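Local coordinates for sulfur oxidation protein soxB (Thermus thermophilus, PDB 2WDD), which hydrolyses a sulfur-sulfur bond in the Sox sulfur-oxidation pathway, acting as a thiosulfohydrolase with two bound manganese ions, at residues 42-47 with 306-311; 83-88 with 99-104; 368-373 with 556-561; 375-380 with 464-469. One frame throughout, in Å; residues are numbered along the deposited sequence.

Interaction 1 (42-47 with 306-311); sequences FPHYFM and SAAGKA
His44 and Lys310 reach across from the two loops and each ends on a backbone oxygen of the opposite loop. His44 NE2 donates to Ala308 O over 2.9 Å at an almost straight 172°; the oxygen lies in the imidazole plane and uses a lone pair in its own carbonyl plane. CG of His44 sits between the backbone N and the carbonyl carbon (chi1 66°); NE2 also lies 3.6 Å from Ala308 CB. That methyl group makes an off-centre CH-pi contact with the ring of Phe46, in one of its two conformers, 4.2 Å from its centroid. Lys310 NZ donates to Phe46 O (2.9 Å), tilted from the carbonyl plane, and the lysine chain crosses the Phe46 side chain at about a right angle, its NZ at the ring edge. Further out, Thr408 holds ND1 of His44, while Glu48 and Leu85 O also bind the ammonium, which should keep that buried charge balanced. Ala307 to Lys310 form a type I' turn. This turn leads from strand 300-304 into strand 311-320 beside the manganese ligands Asp36 and His288, and the loop following strand 29-34 packs against it.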
loop_
_atom_site.group_PDB
_atom_site.type_symbol
_atom_site.label_atom_id
_atom_site.label_comp_id
_atom_site.label_asym_id
_atom_site.label_seq_id
_atom_site.Cartn_x
_atom_site.Cartn_y
_atom_site.Cartn_z
ATOM N N PHE A 42 -11.520 -9.441 -4.945
ATOM C CA PHE A 42 -11.729 -10.814 -4.539
ATOM C C PHE A 42 -10.824 -11.281 -3.430
ATOM O O PHE A 42 -9.710 -10.782 -3.273
ATOM C CB PHE A 42 -11.523 -11.714 -5.755
ATOM C CG PHE A 42 -12.419 -11.364 -6.905
ATOM C CD1 PHE A 42 -11.941 -10.636 -7.988
ATOM C CD2 PHE A 42 -13.777 -11.631 -6.828
ATOM C CE1 PHE A 42 -12.793 -10.265 -9.017
ATOM C CE2 PHE A 42 -14.632 -11.265 -7.859
ATOM C CZ PHE A 42 -14.140 -10.584 -8.948
ATOM N N PRO A 43 -11.269 -12.307 -2.687
ATOM C CA PRO A 43 -10.419 -12.880 -1.645
ATOM C C PRO A 43 -9.104 -13.295 -2.299
ATOM O O PRO A 43 -9.085 -13.802 -3.426
ATOM C CB PRO A 43 -11.186 -14.134 -1.225
ATOM C CG PRO A 43 -12.625 -13.793 -1.489
ATOM C CD PRO A 43 -12.599 -12.953 -2.741
ATOM N N HIS A 44 -7.997 -13.027 -1.622
ATOM C CA HIS A 44 -6.688 -13.362 -2.157
ATOM C C HIS A 44 -5.724 -13.519 -0.988
ATOM O O HIS A 44 -6.149 -13.508 0.169
ATOM C CB HIS A 44 -6.213 -12.287 -3.160
ATOM C CG HIS A 44 -5.955 -10.943 -2.551
ATOM N ND1 HIS A 44 -4.727 -10.318 -2.629
ATOM C CD2 HIS A 44 -6.763 -10.098 -1.870
ATOM C CE1 HIS A 44 -4.786 -9.155 -2.005
ATOM N NE2 HIS A 44 -6.002 -9.009 -1.508
ATOM N N TYR A 45 -4.435 -13.643 -1.263
ATOM C CA TYR A 45 -3.474 -13.776 -0.175
ATOM C C TYR A 45 -2.549 -12.587 -0.208
ATOM O O TYR A 45 -2.242 -12.075 -1.275
ATOM C CB TYR A 45 -2.702 -15.079 -0.304
ATOM C CG TYR A 45 -3.616 -16.278 -0.311
ATOM C CD1 TYR A 45 -4.048 -16.857 0.881
ATOM C CD2 TYR A 45 -4.111 -16.783 -1.508
ATOM C CE1 TYR A 45 -4.920 -17.943 0.873
ATOM C CE2 TYR A 45 -4.982 -17.870 -1.525
ATOM C CZ TYR A 45 -5.357 -18.457 -0.334
ATOM O OH TYR A 45 -6.224 -19.532 -0.352
ATOM N N PHE A 46 -2.124 -12.128 0.968
ATOM C CA PHE A 46 -1.245 -10.961 1.046
ATOM C C PHE A 46 -0.328 -11.090 2.259
ATOM O O PHE A 46 -0.740 -10.824 3.395
ATOM C CB PHE A 46 -2.081 -9.678 1.146
ATOM C CG PHE A 46 -1.283 -8.407 0.966
ATOM C CD1 PHE A 46 -1.160 -7.811 -0.285
ATOM C CD2 PHE A 46 -0.678 -7.794 2.053
ATOM C CE1 PHE A 46 -0.440 -6.639 -0.445
ATOM C CE2 PHE A 46 0.059 -6.628 1.898
ATOM C CZ PHE A 46 0.176 -6.050 0.645
ATOM N N MET A 47 0.910 -11.510 2.007
ATOM C CA MET A 47 1.890 -11.690 3.065
ATOM C C MET A 47 2.610 -10.390 3.388
ATOM O O MET A 47 2.996 -9.642 2.487
ATOM C CB MET A 47 2.923 -12.732 2.628
ATOM C CG MET A 47 3.902 -13.113 3.726
ATOM S SD MET A 47 5.153 -14.266 3.128
ATOM C CE MET A 47 6.335 -13.080 2.502
ATOM N N SER A 306 -3.531 -0.940 7.106
ATOM C CA SER A 306 -3.214 -2.193 6.427
ATOM C C SER A 306 -3.350 -2.038 4.910
ATOM O O SER A 306 -3.049 -0.967 4.358
ATOM C CB SER A 306 -4.038 -3.370 6.977
ATOM O OG SER A 306 -3.527 -4.607 6.493
ATOM N N ALA A 307 -3.800 -3.095 4.237
ATOM C CA ALA A 307 -3.890 -3.026 2.781
ATOM C C ALA A 307 -4.612 -4.199 2.164
ATOM O O ALA A 307 -4.752 -5.250 2.788
ATOM C CB ALA A 307 -2.487 -2.962 2.192
ATOM N N ALA A 308 -5.011 -4.007 0.906
ATOM C CA ALA A 308 -5.546 -5.066 0.062
ATOM C C ALA A 308 -6.792 -5.768 0.594
ATOM O O ALA A 308 -7.093 -6.904 0.196
ATOM C CB ALA A 308 -4.431 -6.083 -0.222
ATOM N N GLY A 309 -7.486 -5.096 1.515
ATOM C CA GLY A 309 -8.701 -5.598 2.148
ATOM C C GLY A 309 -8.464 -6.617 3.248
ATOM O O GLY A 309 -9.393 -7.306 3.692
ATOM N N LYS A 310 -7.225 -6.738 3.702
ATOM C CA LYS A 310 -6.961 -7.780 4.681
ATOM C C LYS A 310 -7.557 -7.582 6.056
ATOM O O LYS A 310 -7.826 -8.563 6.758
ATOM C CB LYS A 310 -5.482 -8.165 4.736
ATOM C CG LYS A 310 -4.567 -7.181 5.422
ATOM C CD LYS A 310 -3.088 -7.535 5.152
ATOM C CE LYS A 310 -2.666 -8.842 5.825
ATOM N NZ LYS A 310 -1.176 -9.114 5.711
ATOM N N ALA A 311 -7.763 -6.330 6.449
ATOM C CA ALA A 311 -8.261 -6.041 7.781
ATOM C C ALA A 311 -9.182 -4.843 7.819
ATOM O O ALA A 311 -9.034 -3.897 7.049
ATOM C CB ALA A 311 -7.086 -5.800 8.720
#

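Interaction 2 (83-88 with 99-104); sequences AYLLSY and GPIGGM
Tyr84 and Ile101 cross at a slant, and the phenol ends on the backbone just before the isoleucine. Tyr84 CG is anti to the backbone N (chi1 167°), which sends CG out toward residues 99-101. At the tip of the side chain OH donates to Gly99 O over 2.7 Å. The oxygen lies near the plane of the ring, whereas the hydroxyl stands tilted 33° from the plane of the carbonyl. Lower on the ring, CE2 touches Ile101 CG2 at 3.8 Å. The same methyl receives Leu85 CD1 at 4.0 Å, so CG2 meets two side chains that follow one another on the helix. The other branch of Ile101, ending in CD1, runs away from the helix, and the isoleucine also touches His44. The bond at OH and the contact at CE2 hold the phenol at two points. Gly99 leaves helical geometry with a positive phi of 90°; a CB there would run into Pro100 CD and the preceding carbonyl oxygen. The contact thus joins helix 81-86 to the loop between helices 91-98 and 104-120. Tyr84 rests on Leu94 and Ala95 of helix 91-98, and Gly103 is the N-cap of helix 104-120. A backbone bond from Ile101 to His44 ties it to the loop after strand 29-34.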
loop_
_atom_site.group_PDB
_atom_site.type_symbol
_atom_site.label_atom_id
_atom_site.label_comp_id
_atom_site.label_asym_id
_atom_site.label_seq_id
_atom_site.Cartn_x
_atom_site.Cartn_y
_atom_site.Cartn_z
ATOM N N ALA A 83 -1.886 -13.323 13.888
ATOM C CA ALA A 83 -0.498 -13.590 13.520
ATOM C C ALA A 83 -0.391 -13.805 12.007
ATOM O O ALA A 83 0.553 -13.346 11.364
ATOM C CB ALA A 83 0.039 -14.811 14.272
ATOM N N TYR A 84 -1.377 -14.493 11.447
ATOM C CA TYR A 84 -1.438 -14.749 10.000
ATOM C C TYR A 84 -1.447 -13.427 9.215
ATOM O O TYR A 84 -0.752 -13.291 8.208
ATOM C CB TYR A 84 -2.702 -15.564 9.696
ATOM C CG TYR A 84 -3.108 -15.664 8.238
ATOM C CD1 TYR A 84 -2.176 -15.936 7.237
ATOM C CD2 TYR A 84 -4.444 -15.564 7.873
ATOM C CE1 TYR A 84 -2.570 -16.078 5.899
ATOM C CE2 TYR A 84 -4.838 -15.666 6.555
ATOM C CZ TYR A 84 -3.910 -15.942 5.567
ATOM O OH TYR A 84 -4.323 -16.074 4.244
ATOM N N LEU A 85 -2.218 -12.452 9.679
ATOM C CA LEU A 85 -2.268 -11.157 9.000
ATOM C C LEU A 85 -0.985 -10.348 9.213
ATOM O O LEU A 85 -0.500 -9.644 8.325
ATOM C CB LEU A 85 -3.427 -10.322 9.558
ATOM C CG LEU A 85 -4.774 -10.436 8.831
ATOM C CD1 LEU A 85 -5.293 -11.861 8.818
ATOM C CD2 LEU A 85 -5.790 -9.486 9.467
ATOM N N LEU A 86 -0.482 -10.414 10.440
ATOM C CA LEU A 86 0.570 -9.536 10.914
ATOM C C LEU A 86 1.997 -9.793 10.477
ATOM O O LEU A 86 2.805 -8.860 10.411
ATOM C CB LEU A 86 0.503 -9.523 12.449
ATOM C CG LEU A 86 1.215 -8.433 13.246
ATOM C CD1 LEU A 86 0.685 -7.054 12.856
ATOM C CD2 LEU A 86 0.967 -8.671 14.754
ATOM N N SER A 87 2.336 -11.049 10.216
ATOM C CA SER A 87 3.721 -11.400 9.952
ATOM C C SER A 87 3.873 -12.457 8.849
ATOM O O SER A 87 2.937 -13.211 8.570
ATOM C CB SER A 87 4.272 -11.975 11.267
ATOM O OG SER A 87 5.578 -12.507 11.150
ATOM N N TYR A 88 5.072 -12.555 8.274
ATOM C CA TYR A 88 5.360 -13.591 7.274
ATOM C C TYR A 88 5.594 -14.946 7.960
ATOM O O TYR A 88 5.625 -15.974 7.292
ATOM C CB TYR A 88 6.616 -13.241 6.443
ATOM C CG TYR A 88 7.928 -13.289 7.213
ATOM C CD1 TYR A 88 8.701 -14.447 7.272
ATOM C CD2 TYR A 88 8.393 -12.163 7.864
ATOM C CE1 TYR A 88 9.898 -14.469 8.014
ATOM C CE2 TYR A 88 9.569 -12.172 8.570
ATOM C CZ TYR A 88 10.308 -13.314 8.650
ATOM O OH TYR A 88 11.490 -13.266 9.359
ATOM N N GLY A 99 -7.512 -19.544 5.276
ATOM C CA GLY A 99 -8.085 -19.127 4.011
ATOM C C GLY A 99 -7.615 -17.760 3.558
ATOM O O GLY A 99 -6.822 -17.097 4.237
ATOM N N PRO A 100 -8.071 -17.328 2.375
ATOM C CA PRO A 100 -7.670 -16.038 1.809
ATOM C C PRO A 100 -8.234 -14.882 2.624
ATOM O O PRO A 100 -9.225 -15.026 3.359
ATOM C CB PRO A 100 -8.328 -16.059 0.422
ATOM C CG PRO A 100 -9.548 -16.900 0.624
ATOM C CD PRO A 100 -9.113 -17.986 1.565
ATOM N N ILE A 101 -7.617 -13.717 2.442
ATOM C CA ILE A 101 -8.057 -12.495 3.097
ATOM C C ILE A 101 -8.754 -11.592 2.075
ATOM O O ILE A 101 -8.704 -11.830 0.857
ATOM C CB ILE A 101 -6.888 -11.753 3.791
ATOM C CG1 ILE A 101 -5.739 -11.464 2.820
ATOM C CG2 ILE A 101 -6.380 -12.549 4.992
ATOM C CD1 ILE A 101 -6.039 -10.347 1.826
ATOM N N GLY A 102 -9.408 -10.558 2.580
ATOM C CA GLY A 102 -10.035 -9.568 1.732
ATOM C C GLY A 102 -11.186 -10.034 0.873
ATOM O O GLY A 102 -11.897 -10.997 1.196
ATOM N N GLY A 103 -11.361 -9.320 -0.234
ATOM C CA GLY A 103 -12.486 -9.475 -1.139
ATOM C C GLY A 103 -13.474 -8.392 -0.729
ATOM O O GLY A 103 -13.677 -8.136 0.464
ATOM N N MET A 104 -14.072 -7.713 -1.701
ATOM C CA MET A 104 -15.021 -6.656 -1.372
ATOM C C MET A 104 -16.271 -7.239 -0.715
ATOM O O MET A 104 -16.889 -6.600 0.141
ATOM C CB MET A 104 -15.392 -5.864 -2.624
ATOM C CG MET A 104 -14.283 -4.929 -3.078
ATOM S SD MET A 104 -14.521 -4.369 -4.766
ATOM C CE MET A 104 -13.228 -3.155 -4.901
#

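Interaction 3 (368-373 with 556-561); sequences ETLLYK and RLPEVT
Leu370 and Val560 bring two irregular chain segments together, their touching parts running 134° apart, through one backbone bond: Leu370 N donates to a lone pair of Val560 O over 2.9 Å at 159°. Next to it the two side chains pack at their roots, Leu370 CB lying 3.7 Å from Val560 CB. Thr369 CB comes within 3.4 Å of Val560 O, which is therefore flanked by carbon as well as met by the amide. Leu370 CD2 reaches on to Glu559 O at 3.8 Å and, more loosely, to Pro558 CG. Tyr372 carries the far end of the contact. Its CG sits between the backbone N and the carbonyl carbon (chi1 60°), and its ring meets the proline tip to tip: CE2 is 3.5 Å from Pro558 CG. Tyr372 OH lies 3.5 Å from Leu557 CD2, the leucine crossing the tyrosine at about a right angle. An alanine in place of Tyr372 would probably open a gap beside Pro558 and leave Leu557 CD2 without this neighbour. Met47 also packs on the tyrosine ring. The whole is a chain-end tail, following strand 548-550, laid against the loop that leads to helix 380-392; it joins parts of the fold by a lone backbone bond and proline-aromatic packing, without a regular sheet ladder and away from the manganese site.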
loop_
_atom_site.group_PDB
_atom_site.type_symbol
_atom_site.label_atom_id
_atom_site.label_comp_id
_atom_site.label_asym_id
_atom_site.label_seq_id
_atom_site.Cartn_x
_atom_site.Cartn_y
_atom_site.Cartn_z
ATOM N N GLU A 368 5.011 -23.029 -8.579
ATOM C CA GLU A 368 5.347 -24.134 -7.698
ATOM C C GLU A 368 5.684 -23.698 -6.276
ATOM O O GLU A 368 5.586 -24.481 -5.335
ATOM C CB GLU A 368 6.457 -24.975 -8.314
ATOM C CG GLU A 368 5.994 -25.625 -9.607
ATOM C CD GLU A 368 6.973 -26.644 -10.142
ATOM O OE1 GLU A 368 8.051 -26.808 -9.535
ATOM O OE2 GLU A 368 6.661 -27.272 -11.174
ATOM N N THR A 369 6.069 -22.439 -6.127
ATOM C CA THR A 369 6.443 -21.929 -4.818
ATOM C C THR A 369 5.822 -20.560 -4.555
ATOM O O THR A 369 5.196 -19.973 -5.423
ATOM C CB THR A 369 7.967 -21.885 -4.651
ATOM O OG1 THR A 369 8.511 -20.966 -5.599
ATOM C CG2 THR A 369 8.581 -23.268 -4.898
ATOM N N LEU A 370 6.000 -20.071 -3.332
ATOM C CA LEU A 370 5.425 -18.798 -2.909
ATOM C C LEU A 370 5.961 -17.608 -3.682
ATOM O O LEU A 370 7.170 -17.380 -3.704
ATOM C CB LEU A 370 5.779 -18.568 -1.442
ATOM C CG LEU A 370 5.099 -17.369 -0.770
ATOM C CD1 LEU A 370 3.605 -17.613 -0.657
ATOM C CD2 LEU A 370 5.735 -17.125 0.610
ATOM N N LEU A 371 5.058 -16.822 -4.258
ATOM C CA LEU A 371 5.435 -15.585 -4.944
ATOM C C LEU A 371 4.910 -14.434 -4.076
ATOM O O LEU A 371 3.699 -14.278 -3.895
ATOM C CB LEU A 371 4.805 -15.512 -6.343
ATOM C CG LEU A 371 5.341 -16.546 -7.336
ATOM C CD1 LEU A 371 4.555 -16.486 -8.652
ATOM C CD2 LEU A 371 6.847 -16.280 -7.590
ATOM N N TYR A 372 5.831 -13.675 -3.488
ATOM C CA TYR A 372 5.452 -12.541 -2.643
ATOM C C TYR A 372 6.109 -11.290 -3.214
ATOM O O TYR A 372 7.104 -11.374 -3.939
ATOM C CB TYR A 372 5.868 -12.756 -1.176
ATOM C CG TYR A 372 7.358 -12.938 -0.966
ATOM C CD1 TYR A 372 8.171 -11.855 -0.644
ATOM C CD2 TYR A 372 7.956 -14.190 -1.095
ATOM C CE1 TYR A 372 9.529 -12.021 -0.404
ATOM C CE2 TYR A 372 9.308 -14.360 -0.885
ATOM C CZ TYR A 372 10.103 -13.268 -0.570
ATOM O OH TYR A 372 11.451 -13.429 -0.346
ATOM N N LYS A 373 5.541 -10.139 -2.878
ATOM C CA LYS A 373 5.995 -8.864 -3.408
ATOM C C LYS A 373 6.671 -7.925 -2.418
ATOM O O LYS A 373 7.655 -7.267 -2.750
ATOM C CB LYS A 373 4.789 -8.119 -4.004
ATOM C CG LYS A 373 5.064 -6.651 -4.344
ATOM C CD LYS A 373 5.823 -6.550 -5.665
ATOM C CE LYS A 373 6.261 -5.115 -5.980
ATOM N NZ LYS A 373 6.647 -5.003 -7.423
ATOM N N ARG A 556 16.106 -11.676 6.202
ATOM C CA ARG A 556 15.197 -12.806 6.396
ATOM C C ARG A 556 14.426 -13.222 5.159
ATOM O O ARG A 556 14.077 -12.392 4.327
ATOM C CB ARG A 556 14.201 -12.514 7.527
ATOM C CG ARG A 556 14.860 -12.156 8.856
ATOM C CD ARG A 556 15.589 -13.370 9.422
ATOM N NE ARG A 556 14.677 -14.497 9.582
ATOM C CZ ARG A 556 13.866 -14.656 10.623
ATOM N NH1 ARG A 556 13.878 -13.777 11.620
ATOM N NH2 ARG A 556 13.043 -15.696 10.675
ATOM N N LEU A 557 14.081 -14.506 5.107
ATOM C CA LEU A 557 13.269 -15.045 4.032
ATOM C C LEU A 557 12.133 -15.875 4.607
ATOM O O LEU A 557 12.274 -16.539 5.638
ATOM C CB LEU A 557 14.095 -15.945 3.124
ATOM C CG LEU A 557 15.134 -15.257 2.243
ATOM C CD1 LEU A 557 16.004 -16.331 1.584
ATOM C CD2 LEU A 557 14.458 -14.394 1.177
ATOM N N PRO A 558 11.010 -15.910 3.898
ATOM C CA PRO A 558 9.909 -16.746 4.375
ATOM C C PRO A 558 10.094 -18.179 3.891
ATOM O O PRO A 558 10.990 -18.465 3.101
ATOM C CB PRO A 558 8.701 -16.157 3.634
ATOM C CG PRO A 558 9.300 -15.722 2.311
ATOM C CD PRO A 558 10.658 -15.161 2.674
ATOM N N GLU A 559 9.221 -19.071 4.349
ATOM C CA GLU A 559 9.209 -20.458 3.888
ATOM C C GLU A 559 8.357 -20.437 2.624
ATOM O O GLU A 559 7.205 -20.003 2.656
ATOM C CB GLU A 559 8.557 -21.367 4.933
ATOM C CG GLU A 559 8.223 -22.756 4.420
ATOM C CD GLU A 559 9.452 -23.522 3.978
ATOM O OE1 GLU A 559 10.379 -23.681 4.802
ATOM O OE2 GLU A 559 9.495 -23.961 2.809
ATOM N N VAL A 560 8.942 -20.829 1.500
ATOM C CA VAL A 560 8.240 -20.771 0.229
ATOM C C VAL A 560 7.553 -22.029 -0.276
ATOM O O VAL A 560 7.020 -22.026 -1.383
ATOM C CB VAL A 560 9.112 -20.140 -0.862
ATOM C CG1 VAL A 560 9.643 -18.782 -0.398
ATOM C CG2 VAL A 560 10.252 -21.070 -1.225
ATOM N N THR A 561 7.557 -23.089 0.529
ATOM C CA THR A 561 6.876 -24.327 0.163
ATOM C C THR A 561 5.764 -24.592 1.161
ATOM O O THR A 561 5.653 -23.905 2.179
ATOM C CB THR A 561 7.856 -25.524 0.102
ATOM O OG1 THR A 561 8.335 -25.817 1.421
ATOM C CG2 THR A 561 9.038 -25.203 -0.795
#

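Interaction 4 (375-380 with 464-469); sequences DTLYST and GDVSRV
The guanidinium of Arg468 has Tyr378 N over one face, offset toward the rim, and carbonyl oxygens of Asp375, Thr376 and Val466 at its edge. It grips Asp375 O end-on: NH2 donates over 2.8 Å and NH1 over 3.0 Å, both from the same face of that carbonyl. NH1 further bonds Val466 O (2.9 Å) and, weakly, Thr376 O. Thr376 O has a stronger donor in Val466 N, 2.9 Å away. The carboxylate of Asp375 turns back on its own segment, where OD2 accepts from Leu377 N, which closes an Asx turn and stands above the carboxylate plane, and from Tyr378 N on its anti lone pair; Tyr555 binds it too. Leu377 CD2 lies beside Val466 CG2 at 3.8 Å, the two chains pointing the same way. A methionine at Arg468 would probably leave Asp375 O without either of these donors and Asp382, its salt-bridge partner at NE, without that charge. In one of its conformers Asp465 reaches Asp375 N through a water and pairs with Arg405 and Arg374. The loop leading to helix 380-392, N-capped by Ser379, is thereby fastened to strand 468-470, which pairs with strand 398-401; Val466 packs on helix 439-453.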
loop_
_atom_site.group_PDB
_atom_site.type_symbol
_atom_site.label_atom_id
_atom_site.label_comp_id
_atom_site.label_asym_id
_atom_site.label_seq_id
_atom_site.Cartn_x
_atom_site.Cartn_y
_atom_site.Cartn_z
ATOM N N ASP A 375 8.852 -6.257 0.510
ATOM C CA ASP A 375 10.143 -6.412 1.175
ATOM C C ASP A 375 10.943 -5.139 0.928
ATOM O O ASP A 375 10.767 -4.488 -0.097
ATOM C CB ASP A 375 10.933 -7.602 0.614
ATOM C CG ASP A 375 12.203 -7.881 1.414
ATOM O OD1 ASP A 375 12.048 -8.317 2.571
ATOM O OD2 ASP A 375 13.335 -7.593 0.941
ATOM N N THR A 376 11.880 -4.811 1.806
ATOM C CA THR A 376 12.693 -3.626 1.516
ATOM C C THR A 376 13.475 -3.786 0.209
ATOM O O THR A 376 13.624 -2.826 -0.555
ATOM C CB THR A 376 13.693 -3.371 2.655
ATOM O OG1 THR A 376 12.979 -3.201 3.881
ATOM C CG2 THR A 376 14.541 -2.113 2.369
ATOM N N LEU A 377 14.036 -4.974 -0.006
ATOM C CA LEU A 377 15.002 -5.177 -1.069
ATOM C C LEU A 377 14.746 -6.176 -2.172
ATOM O O LEU A 377 15.295 -6.026 -3.274
ATOM C CB LEU A 377 16.347 -5.569 -0.433
ATOM C CG LEU A 377 16.879 -4.607 0.634
ATOM C CD1 LEU A 377 18.102 -5.227 1.304
ATOM C CD2 LEU A 377 17.234 -3.260 -0.002
ATOM N N TYR A 378 14.056 -7.264 -1.849
ATOM C CA TYR A 378 13.971 -8.371 -2.782
ATOM C C TYR A 378 12.682 -9.157 -2.599
ATOM O O TYR A 378 12.204 -9.329 -1.487
ATOM C CB TYR A 378 15.165 -9.313 -2.523
ATOM C CG TYR A 378 15.035 -10.662 -3.197
ATOM C CD1 TYR A 378 15.479 -10.854 -4.492
ATOM C CD2 TYR A 378 14.456 -11.737 -2.532
ATOM C CE1 TYR A 378 15.305 -12.073 -5.137
ATOM C CE2 TYR A 378 14.269 -12.965 -3.169
ATOM C CZ TYR A 378 14.715 -13.124 -4.466
ATOM O OH TYR A 378 14.541 -14.332 -5.103
ATOM N N SER A 379 12.136 -9.659 -3.697
ATOM C CA SER A 379 10.952 -10.506 -3.607
ATOM C C SER A 379 10.957 -11.581 -4.698
ATOM O O SER A 379 11.563 -11.412 -5.752
ATOM C CB SER A 379 9.666 -9.683 -3.681
ATOM O OG SER A 379 9.331 -9.408 -5.038
ATOM N N THR A 380 10.258 -12.686 -4.464
ATOM C CA THR A 380 10.216 -13.729 -5.496
ATOM C C THR A 380 9.352 -13.307 -6.675
ATOM O O THR A 380 9.646 -13.686 -7.818
ATOM C CB THR A 380 9.759 -15.072 -4.933
ATOM O OG1 THR A 380 8.546 -14.868 -4.198
ATOM C CG2 THR A 380 10.840 -15.670 -4.032
ATOM N N GLY A 464 10.541 3.317 3.218
ATOM C CA GLY A 464 10.157 2.906 1.880
ATOM C C GLY A 464 10.993 1.757 1.350
ATOM O O GLY A 464 11.987 1.372 1.960
ATOM N N ASP A 465 10.578 1.213 0.210
ATOM C CA ASP A 465 11.257 0.090 -0.415
ATOM C C ASP A 465 12.057 0.447 -1.669
ATOM O O ASP A 465 11.723 1.354 -2.436
ATOM C CB ASP A 465 10.286 -1.058 -0.684
ATOM C CG ASP A 465 9.411 -1.368 0.516
ATOM O OD1 ASP A 465 9.960 -1.553 1.623
ATOM O OD2 ASP A 465 8.175 -1.402 0.357
ATOM N N VAL A 466 13.097 -0.346 -1.864
ATOM C CA VAL A 466 14.136 -0.203 -2.892
ATOM C C VAL A 466 13.862 -1.008 -4.157
ATOM O O VAL A 466 13.570 -2.207 -4.091
ATOM C CB VAL A 466 15.501 -0.654 -2.335
ATOM C CG1 VAL A 466 16.629 -0.452 -3.369
ATOM C CG2 VAL A 466 15.810 0.064 -1.025
ATOM N N SER A 467 13.980 -0.346 -5.305
ATOM C CA SER A 467 13.806 -0.990 -6.604
ATOM C C SER A 467 14.581 -2.306 -6.626
ATOM O O SER A 467 15.708 -2.377 -6.111
ATOM C CB SER A 467 14.360 -0.069 -7.697
ATOM O OG SER A 467 14.283 -0.671 -8.978
ATOM N N ARG A 468 13.983 -3.334 -7.222
ATOM C CA ARG A 468 14.626 -4.641 -7.330
ATOM C C ARG A 468 15.307 -4.710 -8.683
ATOM O O ARG A 468 14.688 -4.423 -9.699
ATOM C CB ARG A 468 13.595 -5.762 -7.203
ATOM C CG ARG A 468 12.895 -5.799 -5.845
ATOM C CD ARG A 468 11.767 -4.756 -5.719
ATOM N NE ARG A 468 10.807 -5.215 -4.725
ATOM C CZ ARG A 468 10.904 -5.007 -3.411
ATOM N NH1 ARG A 468 11.855 -4.216 -2.910
ATOM N NH2 ARG A 468 10.006 -5.563 -2.607
ATOM N N VAL A 469 16.592 -5.043 -8.689
ATOM C CA VAL A 469 17.354 -5.062 -9.930
ATOM C C VAL A 469 17.840 -6.456 -10.269
ATOM O O VAL A 469 18.841 -6.934 -9.737
ATOM C CB VAL A 469 18.512 -4.056 -9.914
ATOM C CG1 VAL A 469 19.014 -3.845 -11.339
ATOM C CG2 VAL A 469 18.064 -2.730 -9.291
HETATM O O HOH W 1 7.617 -3.642 -0.942
HETATM O O HOH W 2 11.463 -1.224 3.756
HETATM O O HOH W 3 17.060 -3.892 -4.132
#

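In the fold
Interactions 1, 2 and 4 are buried, whereas interaction 3 is only partly so, with Glu559 exposed. Interactions 1 and 2 share a neighbourhood, their centres about 6 Å apart, and 83-88 with 99-104 is nested inside the loop closed by 42-47 with 306-311. Interactions 3 and 4 both hold the segment between strand 365-367 and helix 380-392, and Leu370 O bonded to Thr380 OG1 connects them. Met47 packing on Tyr372 and Leu370 joins interaction 1 to interaction 3. The chemistry follows place: side chains binding backbone oxygens in the interior, with charge in interactions 1 and 4 and a phenol in interaction 2, against mostly apolar contact beneath the tail.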